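Local coordinates for alkyl hydroperoxide reductase/ Thiol specific antioxidant/ Mal allergen (Burkholderia ambifaria, PDB 5ENU), which probably reduces hydrogen peroxide and organic hydroperoxides through a reactive cysteine thiol, as a peroxiredoxin of the AhpC/TSA family, at residues F20-T25 with P96-A101; I125-F130 with I145-H150; Q58-Y63 with K90-F95; T129-A134 with S156-L161. One frame throughout, in Å; residues are numbered along the deposited sequence. Where two conformers were deposited one is given.

Contacts 1 and 3 are largely buried; contacts 2 and 4 are only partly so. Contact 1 joins the loop after strand 21-22 to strand 97-99 by two backbone bonds and one to the Thr25 hydroxyl, over apolar packing on Ile98. Residues 90-95 of contact 3 run straight into residues 96-101 of contact 1. Contact 3 packs helix 50-68 on the end of helix 81-91 and the turn that follows it, mixing aromatic packing with surface charge. Contacts 2 and 4 share Thr129 and Phe130 of strand 120-132. Contact 2 is mixed polar and apolar and lies by the probable active site, whereas contact 4 is purely apolar. Contacts 2 and 3 touch where Val147 meets Gln58.

Contact 1: residues F20-T25 with P96-A101; sequences FTAPAT and PLISDA
Thr25 and Leu97 grip each other with two hydrogen bonds. Thr25 N gives one to Leu97 O at 3.0 Å. Leu97 N returns one to the side-chain atom Thr25 OG1, also 3.0 Å and nearly straight at 168°. A third bond runs from Ser99 N to Pro23 O, at 2.9 Å. Together the backbone bonds frame Ala24 and Ile98 as a non-hydrogen-bonded antiparallel pair. It is a single beta bridge on strand 97-99, an edge strand of the thioredoxin-fold sheet. The other edge of this strand bonds to strand 71-77. The CA atoms of Ala24 and Ile98 are 4.0 Å apart. Pro23 O also takes a CA-H...O contact from Ile98. Thr25 OG1 reaches Leu97 because it sits between its own N and carbonyl carbon (chi1 58°).

Beyond the backbone the packing is apolar and centres on Ile98. Its CG1 lies against Ala24 CB at 3.9 Å. At the far end Ile98 CD1 approaches Phe20 CE1 at 4.4 Å. Leu105 of helix 104-109 touches Phe20, Ala22 and Ile98. Ser99 OG turns elsewhere, to Asp79 O. The shortest apolar contact is Ile98 CG2 on Ala22 CB, 3.6 Å.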
# COMPACT_ATOMS: atom_id res chain seq x y z
N PHE A 20 -11.37 -7.07 -1.88
CA PHE A 20 -11.13 -6.98 -0.44
C PHE A 20 -11.81 -5.73 0.10
O PHE A 20 -12.07 -4.78 -0.65
CB PHE A 20 -9.63 -6.97 -0.11
CG PHE A 20 -8.86 -5.80 -0.71
CD1 PHE A 20 -8.88 -4.55 -0.11
CD2 PHE A 20 -8.06 -5.98 -1.85
CE1 PHE A 20 -8.15 -3.48 -0.64
CE2 PHE A 20 -7.33 -4.93 -2.39
CZ PHE A 20 -7.38 -3.67 -1.78
N THR A 21 -12.06 -5.73 1.41
CA THR A 21 -12.55 -4.57 2.14
C THR A 21 -11.79 -4.49 3.45
O THR A 21 -11.53 -5.52 4.07
CB THR A 21 -14.05 -4.68 2.41
OG1 THR A 21 -14.74 -4.92 1.18
CG2 THR A 21 -14.58 -3.40 2.99
N ALA A 22 -11.42 -3.29 3.88
CA ALA A 22 -10.60 -3.18 5.08
C ALA A 22 -10.87 -1.85 5.77
O ALA A 22 -11.27 -0.87 5.11
CB ALA A 22 -9.10 -3.29 4.75
N PRO A 23 -10.63 -1.76 7.08
CA PRO A 23 -10.80 -0.49 7.78
C PRO A 23 -9.72 0.50 7.36
O PRO A 23 -8.57 0.14 7.10
CB PRO A 23 -10.63 -0.88 9.26
CG PRO A 23 -10.73 -2.39 9.29
CD PRO A 23 -10.20 -2.84 7.98
N ALA A 24 -10.09 1.77 7.33
CA ALA A 24 -9.14 2.80 6.91
C ALA A 24 -9.47 4.12 7.60
O ALA A 24 -10.56 4.30 8.16
CB ALA A 24 -9.16 3.01 5.39
N THR A 25 -8.51 5.04 7.56
CA THR A 25 -8.78 6.41 7.96
C THR A 25 -9.96 6.92 7.14
O THR A 25 -10.04 6.69 5.93
CB THR A 25 -7.55 7.29 7.72
OG1 THR A 25 -7.16 7.23 6.34
CG2 THR A 25 -6.38 6.85 8.60
N PRO A 96 -5.74 8.03 2.01
CA PRO A 96 -6.09 7.18 3.16
C PRO A 96 -5.00 6.19 3.53
O PRO A 96 -4.14 5.84 2.73
CB PRO A 96 -7.33 6.40 2.67
CG PRO A 96 -7.67 6.95 1.32
CD PRO A 96 -6.49 7.68 0.79
N LEU A 97 -5.07 5.72 4.78
CA LEU A 97 -4.25 4.63 5.28
C LEU A 97 -5.17 3.50 5.75
O LEU A 97 -6.03 3.72 6.61
CB LEU A 97 -3.37 5.08 6.46
CG LEU A 97 -2.40 6.23 6.16
CD1 LEU A 97 -1.69 6.63 7.46
CD2 LEU A 97 -1.37 5.84 5.07
N ILE A 98 -4.96 2.29 5.21
CA ILE A 98 -5.70 1.10 5.65
C ILE A 98 -5.02 0.51 6.89
O ILE A 98 -3.79 0.35 6.91
CB ILE A 98 -5.77 0.06 4.52
CG1 ILE A 98 -6.83 0.48 3.49
CG2 ILE A 98 -6.05 -1.32 5.08
CD1 ILE A 98 -6.84 -0.37 2.20
N SER A 99 -5.82 0.19 7.90
CA SER A 99 -5.34 -0.55 9.07
C SER A 99 -5.53 -2.04 8.82
O SER A 99 -6.64 -2.56 8.89
CB SER A 99 -6.10 -0.12 10.33
OG SER A 99 -5.69 -0.95 11.41
N ASP A 100 -4.44 -2.72 8.51
CA ASP A 100 -4.47 -4.16 8.24
C ASP A 100 -4.05 -4.94 9.48
O ASP A 100 -3.24 -5.86 9.43
CB ASP A 100 -3.57 -4.47 7.05
CG ASP A 100 -3.84 -5.84 6.45
OD1 ASP A 100 -5.02 -6.19 6.24
OD2 ASP A 100 -2.87 -6.57 6.18
N ALA A 101 -4.63 -4.56 10.62
CA ALA A 101 -4.27 -5.20 11.90
C ALA A 101 -4.45 -6.71 11.88
O ALA A 101 -3.73 -7.42 12.60
CB ALA A 101 -5.08 -4.58 13.05

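Contact 2: residues I125-F130 with I145-H150; sequences IERSTF and IKVPGH
Arg127, at a break in strand 120-132, and Thr129, in the strand, meet Ile145, Val147 and His150 in a mixed polar and apolar contact between strand and loop. The loop leads into the C-terminal helix of the thioredoxin fold, and Gly149 is the N-cap of helix 150-160. Arg127 touches Cys52, Tyr44 and Pro45. This setting is consistent with the active-site arginine known in peroxiredoxins, so the loop probably borders the peroxide site.

One backbone bond joins the segments, Ile145 N to Arg127 O, 3.2 Å long and bent at 136°. The arginine chain then runs past the loop and bends at chi3 (-52°), which places NE. Water 1 lies in the guanidinium plane and links this NE, at 2.7 Å, to Ile145 O. Val147 CG2 sits 3.5 Å above one guanidinium face, offset toward the rim. NH2 has a salt bridge to Glu55 of helix 50-68. Water, methyl and carboxylate thus restrict the group in three ways.

Ile145 crosses Arg127 at about a right angle, its CD1 lying 3.8 Å from Arg127 CG. The same methyl covers the centre of one face of the His150 ring, and Trp142 meets this ring edge-to-face. Thr129 and His150 reach toward each other tip to tip. Thr129 OG1 lies close to the imidazole plane and shares a hydrogen bond with His150 NE2 at 2.8 Å.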
# COMPACT_ATOMS: atom_id res chain seq x y z
N ILE A 125 6.63 -6.74 7.85
CA ILE A 125 6.18 -6.42 6.49
C ILE A 125 7.42 -6.07 5.68
O ILE A 125 8.25 -5.27 6.12
CB ILE A 125 5.24 -5.19 6.50
CG1 ILE A 125 3.84 -5.55 7.00
CG2 ILE A 125 5.17 -4.51 5.10
CD1 ILE A 125 2.91 -4.36 6.99
N GLU A 126 7.52 -6.63 4.48
CA GLU A 126 8.51 -6.22 3.50
C GLU A 126 7.93 -5.03 2.73
O GLU A 126 6.88 -5.16 2.10
CB GLU A 126 8.72 -7.41 2.55
CG GLU A 126 9.75 -7.17 1.48
CD GLU A 126 10.16 -8.44 0.76
OE1 GLU A 126 9.30 -9.08 0.11
OE2 GLU A 126 11.34 -8.82 0.87
N ARG A 127 8.60 -3.87 2.79
CA ARG A 127 8.13 -2.68 2.08
C ARG A 127 7.94 -2.99 0.60
O ARG A 127 8.88 -3.37 -0.09
CB ARG A 127 9.14 -1.53 2.23
CG ARG A 127 8.60 -0.17 1.75
CD ARG A 127 9.68 0.93 1.78
NE ARG A 127 10.35 1.01 3.07
CZ ARG A 127 9.85 1.62 4.14
NH1 ARG A 127 10.51 1.59 5.29
NH2 ARG A 127 8.67 2.26 4.08
N SER A 128 6.70 -2.84 0.12
CA SER A 128 6.32 -3.30 -1.21
C SER A 128 5.19 -2.42 -1.72
O SER A 128 4.36 -1.95 -0.93
CB SER A 128 5.82 -4.76 -1.19
OG SER A 128 6.77 -5.62 -0.60
N THR A 129 5.12 -2.26 -3.04
CA THR A 129 4.09 -1.44 -3.68
C THR A 129 3.50 -2.19 -4.85
O THR A 129 4.18 -2.97 -5.51
CB THR A 129 4.68 -0.11 -4.12
OG1 THR A 129 5.24 0.52 -2.97
CG2 THR A 129 3.64 0.80 -4.78
N PHE A 130 2.21 -1.94 -5.10
CA PHE A 130 1.45 -2.61 -6.14
C PHE A 130 0.66 -1.58 -6.93
O PHE A 130 0.00 -0.72 -6.34
CB PHE A 130 0.51 -3.63 -5.49
CG PHE A 130 1.26 -4.66 -4.70
CD1 PHE A 130 1.77 -5.80 -5.33
CD2 PHE A 130 1.55 -4.45 -3.35
CE1 PHE A 130 2.51 -6.74 -4.61
CE2 PHE A 130 2.30 -5.39 -2.64
CZ PHE A 130 2.76 -6.53 -3.27
N ILE A 145 11.52 -2.95 -1.77
CA ILE A 145 12.26 -1.84 -2.35
C ILE A 145 12.75 -0.88 -1.27
O ILE A 145 12.22 -0.81 -0.15
CB ILE A 145 11.47 -1.11 -3.46
CG1 ILE A 145 9.98 -0.96 -3.11
CG2 ILE A 145 11.64 -1.86 -4.81
CD1 ILE A 145 9.65 -0.10 -1.89
N LYS A 146 13.78 -0.12 -1.62
CA LYS A 146 14.21 0.99 -0.78
C LYS A 146 13.38 2.23 -1.11
O LYS A 146 12.80 2.34 -2.19
CB LYS A 146 15.70 1.28 -0.95
CG LYS A 146 16.09 1.89 -2.31
CD LYS A 146 17.57 2.31 -2.29
CE LYS A 146 18.01 2.94 -3.61
NZ LYS A 146 19.37 3.53 -3.50
N VAL A 147 13.33 3.17 -0.17
CA VAL A 147 12.51 4.36 -0.40
C VAL A 147 13.09 5.29 -1.47
O VAL A 147 12.33 5.73 -2.35
CB VAL A 147 12.20 5.09 0.92
CG1 VAL A 147 11.37 6.38 0.68
CG2 VAL A 147 11.46 4.17 1.87
N PRO A 148 14.38 5.63 -1.45
CA PRO A 148 14.88 6.62 -2.42
C PRO A 148 14.59 6.23 -3.86
O PRO A 148 14.87 5.10 -4.28
CB PRO A 148 16.38 6.68 -2.14
CG PRO A 148 16.49 6.38 -0.68
CD PRO A 148 15.43 5.29 -0.47
N GLY A 149 14.00 7.16 -4.62
CA GLY A 149 13.66 6.94 -6.01
C GLY A 149 12.35 6.22 -6.25
O GLY A 149 11.84 6.24 -7.39
N HIS A 150 11.76 5.63 -5.21
CA HIS A 150 10.63 4.73 -5.40
C HIS A 150 9.36 5.45 -5.85
O HIS A 150 8.71 5.04 -6.81
CB HIS A 150 10.36 3.90 -4.14
CG HIS A 150 9.21 2.95 -4.31
ND1 HIS A 150 9.18 2.00 -5.31
CD2 HIS A 150 8.08 2.78 -3.59
CE1 HIS A 150 8.05 1.32 -5.22
NE2 HIS A 150 7.37 1.77 -4.18
O HOH W 1 12.87 -0.02 2.72

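Contact 3: residues Q58-Y63 with K90-F95; sequences QFRELY and KLELPF
Arg60, on helix 50-68, reaches Leu91, Glu92 and Pro94 at the turn that ends helix 81-91. Arg60, Leu91 and Glu92 each have two conformers, and the details here are those of one. Arg60 CG is anti to the backbone N (chi1 168°), and the chain stays extended from CG to NE. The CD methylene passes over the helix end, 3.2 Å from Leu91 O. NE gives a weak hydrogen bond to Glu92 O at 3.0 Å, which lies near the guanidinium plane. The turn is a Schellman motif with Glu92 as its C-prime residue at positive phi, and Leu93 N bonds back to Lys88 O. Arg60 and Glu92 lie side by side and point the same way. NH1 and Glu92 OE1 form a salt bridge at 3.6 Å, and water 2 spans the pair. With two conformers on each side, the outer link is not fixed in one form.

Tyr63 carries the next part. Pro94 CG lies 3.9 Å from the centroid of the tyrosine ring, over one face, as a CH-pi contact. The two side chains slide past each other in opposite directions. Tyr63 OH bonds to Glu72 and Lys67, and water 3 connects it to Pro94 O.

Phe95 lies deeper. Its ring is oblique to that of Tyr63, with centroids 6.0 Å apart, and CE2 packs on Phe59 CB at 3.8 Å. Phe59 in turn stacks on Tyr42.

The chemistry runs from buried aromatic rings to a charged pair near the surface. A guanidinium beside the carbonyls at a helix C-terminus would be expected to offset their partial negative charge.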
# COMPACT_ATOMS: atom_id res chain seq x y z
N GLN A 58 6.80 11.63 0.52
CA GLN A 58 7.11 11.73 -0.90
C GLN A 58 5.88 11.43 -1.75
O GLN A 58 5.65 12.09 -2.77
CB GLN A 58 8.33 10.86 -1.24
CG GLN A 58 9.62 11.51 -0.68
CD GLN A 58 10.90 10.74 -0.96
OE1 GLN A 58 10.88 9.53 -1.10
NE2 GLN A 58 12.01 11.45 -0.98
N PHE A 59 5.04 10.47 -1.32
CA PHE A 59 3.76 10.30 -2.00
C PHE A 59 2.89 11.54 -1.86
O PHE A 59 2.22 11.94 -2.82
CB PHE A 59 3.01 9.06 -1.48
CG PHE A 59 3.41 7.76 -2.14
CD1 PHE A 59 3.16 7.54 -3.48
CD2 PHE A 59 4.00 6.74 -1.39
CE1 PHE A 59 3.52 6.35 -4.08
CE2 PHE A 59 4.35 5.52 -1.99
CZ PHE A 59 4.10 5.34 -3.34
N ARG A 60 2.92 12.19 -0.68
CA ARG A 60 2.18 13.44 -0.49
C ARG A 60 2.64 14.51 -1.47
O ARG A 60 1.81 15.21 -2.08
CB ARG A 60 2.34 13.93 0.94
CG ARG A 60 1.85 15.34 1.16
CD ARG A 60 2.01 15.68 2.61
NE ARG A 60 1.49 17.01 2.93
CZ ARG A 60 2.24 18.10 2.95
NH1 ARG A 60 1.71 19.29 3.25
NH2 ARG A 60 3.53 18.00 2.67
N GLU A 61 3.96 14.68 -1.60
CA GLU A 61 4.49 15.76 -2.43
C GLU A 61 4.06 15.61 -3.88
O GLU A 61 3.78 16.61 -4.56
CB GLU A 61 6.01 15.76 -2.32
CG GLU A 61 6.68 16.80 -3.18
CD GLU A 61 8.20 16.69 -3.12
OE1 GLU A 61 8.86 17.74 -3.14
OE2 GLU A 61 8.71 15.55 -3.03
N LEU A 62 4.01 14.38 -4.38
CA LEU A 62 3.64 14.13 -5.77
C LEU A 62 2.17 13.77 -5.95
O LEU A 62 1.75 13.52 -7.09
CB LEU A 62 4.55 13.06 -6.38
CG LEU A 62 5.99 13.53 -6.62
CD1 LEU A 62 6.87 12.40 -7.11
CD2 LEU A 62 5.99 14.67 -7.61
N TYR A 63 1.38 13.79 -4.88
CA TYR A 63 -0.03 13.41 -4.95
C TYR A 63 -0.80 14.10 -6.08
O TYR A 63 -1.56 13.41 -6.78
CB TYR A 63 -0.69 13.62 -3.58
CG TYR A 63 -2.09 13.06 -3.51
CD1 TYR A 63 -2.29 11.68 -3.54
CD2 TYR A 63 -3.20 13.89 -3.40
CE1 TYR A 63 -3.55 11.13 -3.47
CE2 TYR A 63 -4.49 13.34 -3.31
CZ TYR A 63 -4.64 11.96 -3.35
OH TYR A 63 -5.90 11.37 -3.27
N LYS A 90 -0.02 14.01 11.42
CA LYS A 90 1.33 14.54 11.58
C LYS A 90 1.95 14.87 10.23
O LYS A 90 2.64 15.90 10.09
CB LYS A 90 2.19 13.52 12.32
CG LYS A 90 3.63 13.98 12.50
CD LYS A 90 4.39 13.16 13.51
CE LYS A 90 4.72 11.82 13.00
NZ LYS A 90 5.58 11.11 13.99
N LEU A 91 1.75 14.01 9.23
CA LEU A 91 2.33 14.20 7.91
C LEU A 91 1.41 14.96 6.96
O LEU A 91 1.81 15.24 5.82
CB LEU A 91 2.70 12.84 7.30
CG LEU A 91 3.99 12.14 7.76
CD1 LEU A 91 4.01 11.84 9.26
CD2 LEU A 91 4.17 10.87 6.95
N GLU A 92 0.19 15.27 7.39
CA GLU A 92 -0.80 15.94 6.54
C GLU A 92 -0.99 15.18 5.23
O GLU A 92 -1.00 15.76 4.14
CB GLU A 92 -0.44 17.41 6.32
CG GLU A 92 -0.22 18.15 7.62
CD GLU A 92 -0.04 19.64 7.43
OE1 GLU A 92 0.00 20.10 6.27
OE2 GLU A 92 0.07 20.36 8.46
N LEU A 93 -1.16 13.88 5.34
CA LEU A 93 -1.29 13.05 4.13
C LEU A 93 -2.65 13.29 3.49
O LEU A 93 -3.67 13.31 4.21
CB LEU A 93 -1.15 11.55 4.46
CG LEU A 93 0.19 11.13 5.08
CD1 LEU A 93 0.19 9.62 5.37
CD2 LEU A 93 1.36 11.51 4.17
N PRO A 94 -2.72 13.47 2.17
CA PRO A 94 -3.99 13.72 1.49
C PRO A 94 -4.69 12.46 0.99
O PRO A 94 -5.61 12.56 0.18
CB PRO A 94 -3.55 14.57 0.29
CG PRO A 94 -2.21 14.02 -0.05
CD PRO A 94 -1.57 13.70 1.28
N PHE A 95 -4.28 11.30 1.46
CA PHE A 95 -4.77 10.02 0.97
C PHE A 95 -4.97 9.11 2.17
O PHE A 95 -4.46 9.40 3.27
CB PHE A 95 -3.79 9.41 -0.05
CG PHE A 95 -2.38 9.26 0.45
CD1 PHE A 95 -2.03 8.20 1.29
CD2 PHE A 95 -1.39 10.17 0.06
CE1 PHE A 95 -0.72 8.06 1.75
CE2 PHE A 95 -0.08 10.01 0.52
CZ PHE A 95 0.25 8.97 1.36
O HOH W 2 -1.22 19.94 4.05
O HOH W 3 -7.63 10.68 -1.10

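Contact 4: residues T129-A134 with S156-L161; sequences TFLIDA and SAVQAL
Leu131 projects from strand 120-132 toward helix 150-160 and meets Ala157 and Val158 on the helix and Leu161, the C-terminal residue. Its CB bond already points at the helix. CG is anti to the backbone N (chi1 172°), which carries the branch point outward, and it lies 4.1 Å from Leu161 CD1. From here the two methyls part. The Leu131 and Val158 side chains cross obliquely, and CD1 of the leucine meets CG2 of the valine at 3.7 Å. CD2 goes to Ala157 CB at 3.8 Å and also meets Leu161 CD1 at 4.0 Å. Leu131 and Leu161 approach tip to tip, while the small Ala157 lets CD2 come close to the helix backbone.

Leu161 CD1 also meets Asp133 CB, at 4.1 Å. The aspartate touches the leucine by its methylene alone. Its carboxylate is engaged elsewhere: OD2 forms a salt bridge with Arg139, and OD1 accepts from the backbone N of Asp135 and of Val137, in the turn after the strand. No hydrogen bond joins the two segments.

The strand is flanked by strands 38-43 and 138-143, both antiparallel to it. Val158 rests on Val40 of the first and on Phe66 of helix 50-68, and Ala157 touches Gln140 of the second. Such apolar seating of the last helix on the central sheet, next to another helix, is typical of the thioredoxin fold that peroxiredoxins share.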
# COMPACT_ATOMS: atom_id res chain seq x y z
N THR A 129 5.12 -2.26 -3.04
CA THR A 129 4.09 -1.44 -3.68
C THR A 129 3.50 -2.19 -4.85
O THR A 129 4.18 -2.97 -5.51
CB THR A 129 4.68 -0.11 -4.12
OG1 THR A 129 5.24 0.52 -2.97
CG2 THR A 129 3.64 0.80 -4.78
N PHE A 130 2.21 -1.94 -5.10
CA PHE A 130 1.45 -2.61 -6.14
C PHE A 130 0.66 -1.58 -6.93
O PHE A 130 0.00 -0.72 -6.34
CB PHE A 130 0.51 -3.63 -5.49
CG PHE A 130 1.26 -4.66 -4.70
CD1 PHE A 130 1.77 -5.80 -5.33
CD2 PHE A 130 1.55 -4.45 -3.35
CE1 PHE A 130 2.51 -6.74 -4.61
CE2 PHE A 130 2.30 -5.39 -2.64
CZ PHE A 130 2.76 -6.53 -3.27
N LEU A 131 0.80 -1.63 -8.24
CA LEU A 131 0.06 -0.75 -9.15
C LEU A 131 -1.03 -1.58 -9.80
O LEU A 131 -0.75 -2.53 -10.55
CB LEU A 131 0.98 -0.14 -10.20
CG LEU A 131 0.30 0.65 -11.32
CD1 LEU A 131 -0.60 1.73 -10.74
CD2 LEU A 131 1.34 1.26 -12.24
N ILE A 132 -2.28 -1.24 -9.48
CA ILE A 132 -3.47 -1.93 -9.97
C ILE A 132 -4.18 -0.96 -10.90
O ILE A 132 -4.35 0.22 -10.57
CB ILE A 132 -4.36 -2.33 -8.78
CG1 ILE A 132 -3.61 -3.28 -7.83
CG2 ILE A 132 -5.68 -2.93 -9.26
CD1 ILE A 132 -4.23 -3.40 -6.46
N ASP A 133 -4.57 -1.43 -12.09
CA ASP A 133 -5.18 -0.52 -13.05
C ASP A 133 -6.67 -0.32 -12.78
O ASP A 133 -7.26 -0.87 -11.85
CB ASP A 133 -4.85 -0.92 -14.50
CG ASP A 133 -5.52 -2.20 -14.95
OD1 ASP A 133 -6.46 -2.71 -14.29
OD2 ASP A 133 -5.12 -2.69 -16.04
N ALA A 134 -7.29 0.52 -13.63
CA ALA A 134 -8.72 0.84 -13.48
C ALA A 134 -9.61 -0.38 -13.66
O ALA A 134 -10.78 -0.34 -13.27
CB ALA A 134 -9.10 1.92 -14.50
N SER A 156 6.09 7.35 -12.63
CA SER A 156 6.37 7.06 -14.03
C SER A 156 5.53 5.90 -14.52
O SER A 156 4.95 5.95 -15.61
CB SER A 156 7.86 6.77 -14.22
OG SER A 156 8.66 7.90 -13.91
N ALA A 157 5.42 4.84 -13.72
CA ALA A 157 4.64 3.68 -14.14
C ALA A 157 3.16 4.04 -14.28
O ALA A 157 2.51 3.64 -15.26
CB ALA A 157 4.85 2.54 -13.14
N VAL A 158 2.62 4.81 -13.32
CA VAL A 158 1.24 5.26 -13.40
C VAL A 158 1.01 6.05 -14.69
O VAL A 158 -0.00 5.86 -15.39
CB VAL A 158 0.89 6.10 -12.16
CG1 VAL A 158 -0.37 6.95 -12.38
CG2 VAL A 158 0.71 5.19 -10.92
N GLN A 159 1.93 6.95 -15.01
CA GLN A 159 1.75 7.81 -16.18
C GLN A 159 1.82 7.03 -17.49
O GLN A 159 1.21 7.44 -18.48
CB GLN A 159 2.78 8.94 -16.16
CG GLN A 159 2.51 9.97 -15.06
CD GLN A 159 3.64 10.93 -14.86
OE1 GLN A 159 4.80 10.60 -15.09
NE2 GLN A 159 3.32 12.12 -14.40
N ALA A 160 2.57 5.94 -17.52
CA ALA A 160 2.76 5.18 -18.74
C ALA A 160 1.69 4.12 -18.96
O ALA A 160 1.70 3.49 -20.03
CB ALA A 160 4.12 4.48 -18.72
N LEU A 161 0.79 3.88 -18.01
CA LEU A 161 -0.22 2.84 -18.21
C LEU A 161 -1.10 3.16 -19.41
O LEU A 161 -1.45 4.33 -19.65
CB LEU A 161 -1.09 2.66 -16.98
CG LEU A 161 -0.58 1.80 -15.83
CD1 LEU A 161 -1.66 1.68 -14.78
CD2 LEU A 161 -0.09 0.40 -16.27
OXT LEU A 161 -1.50 2.26 -20.17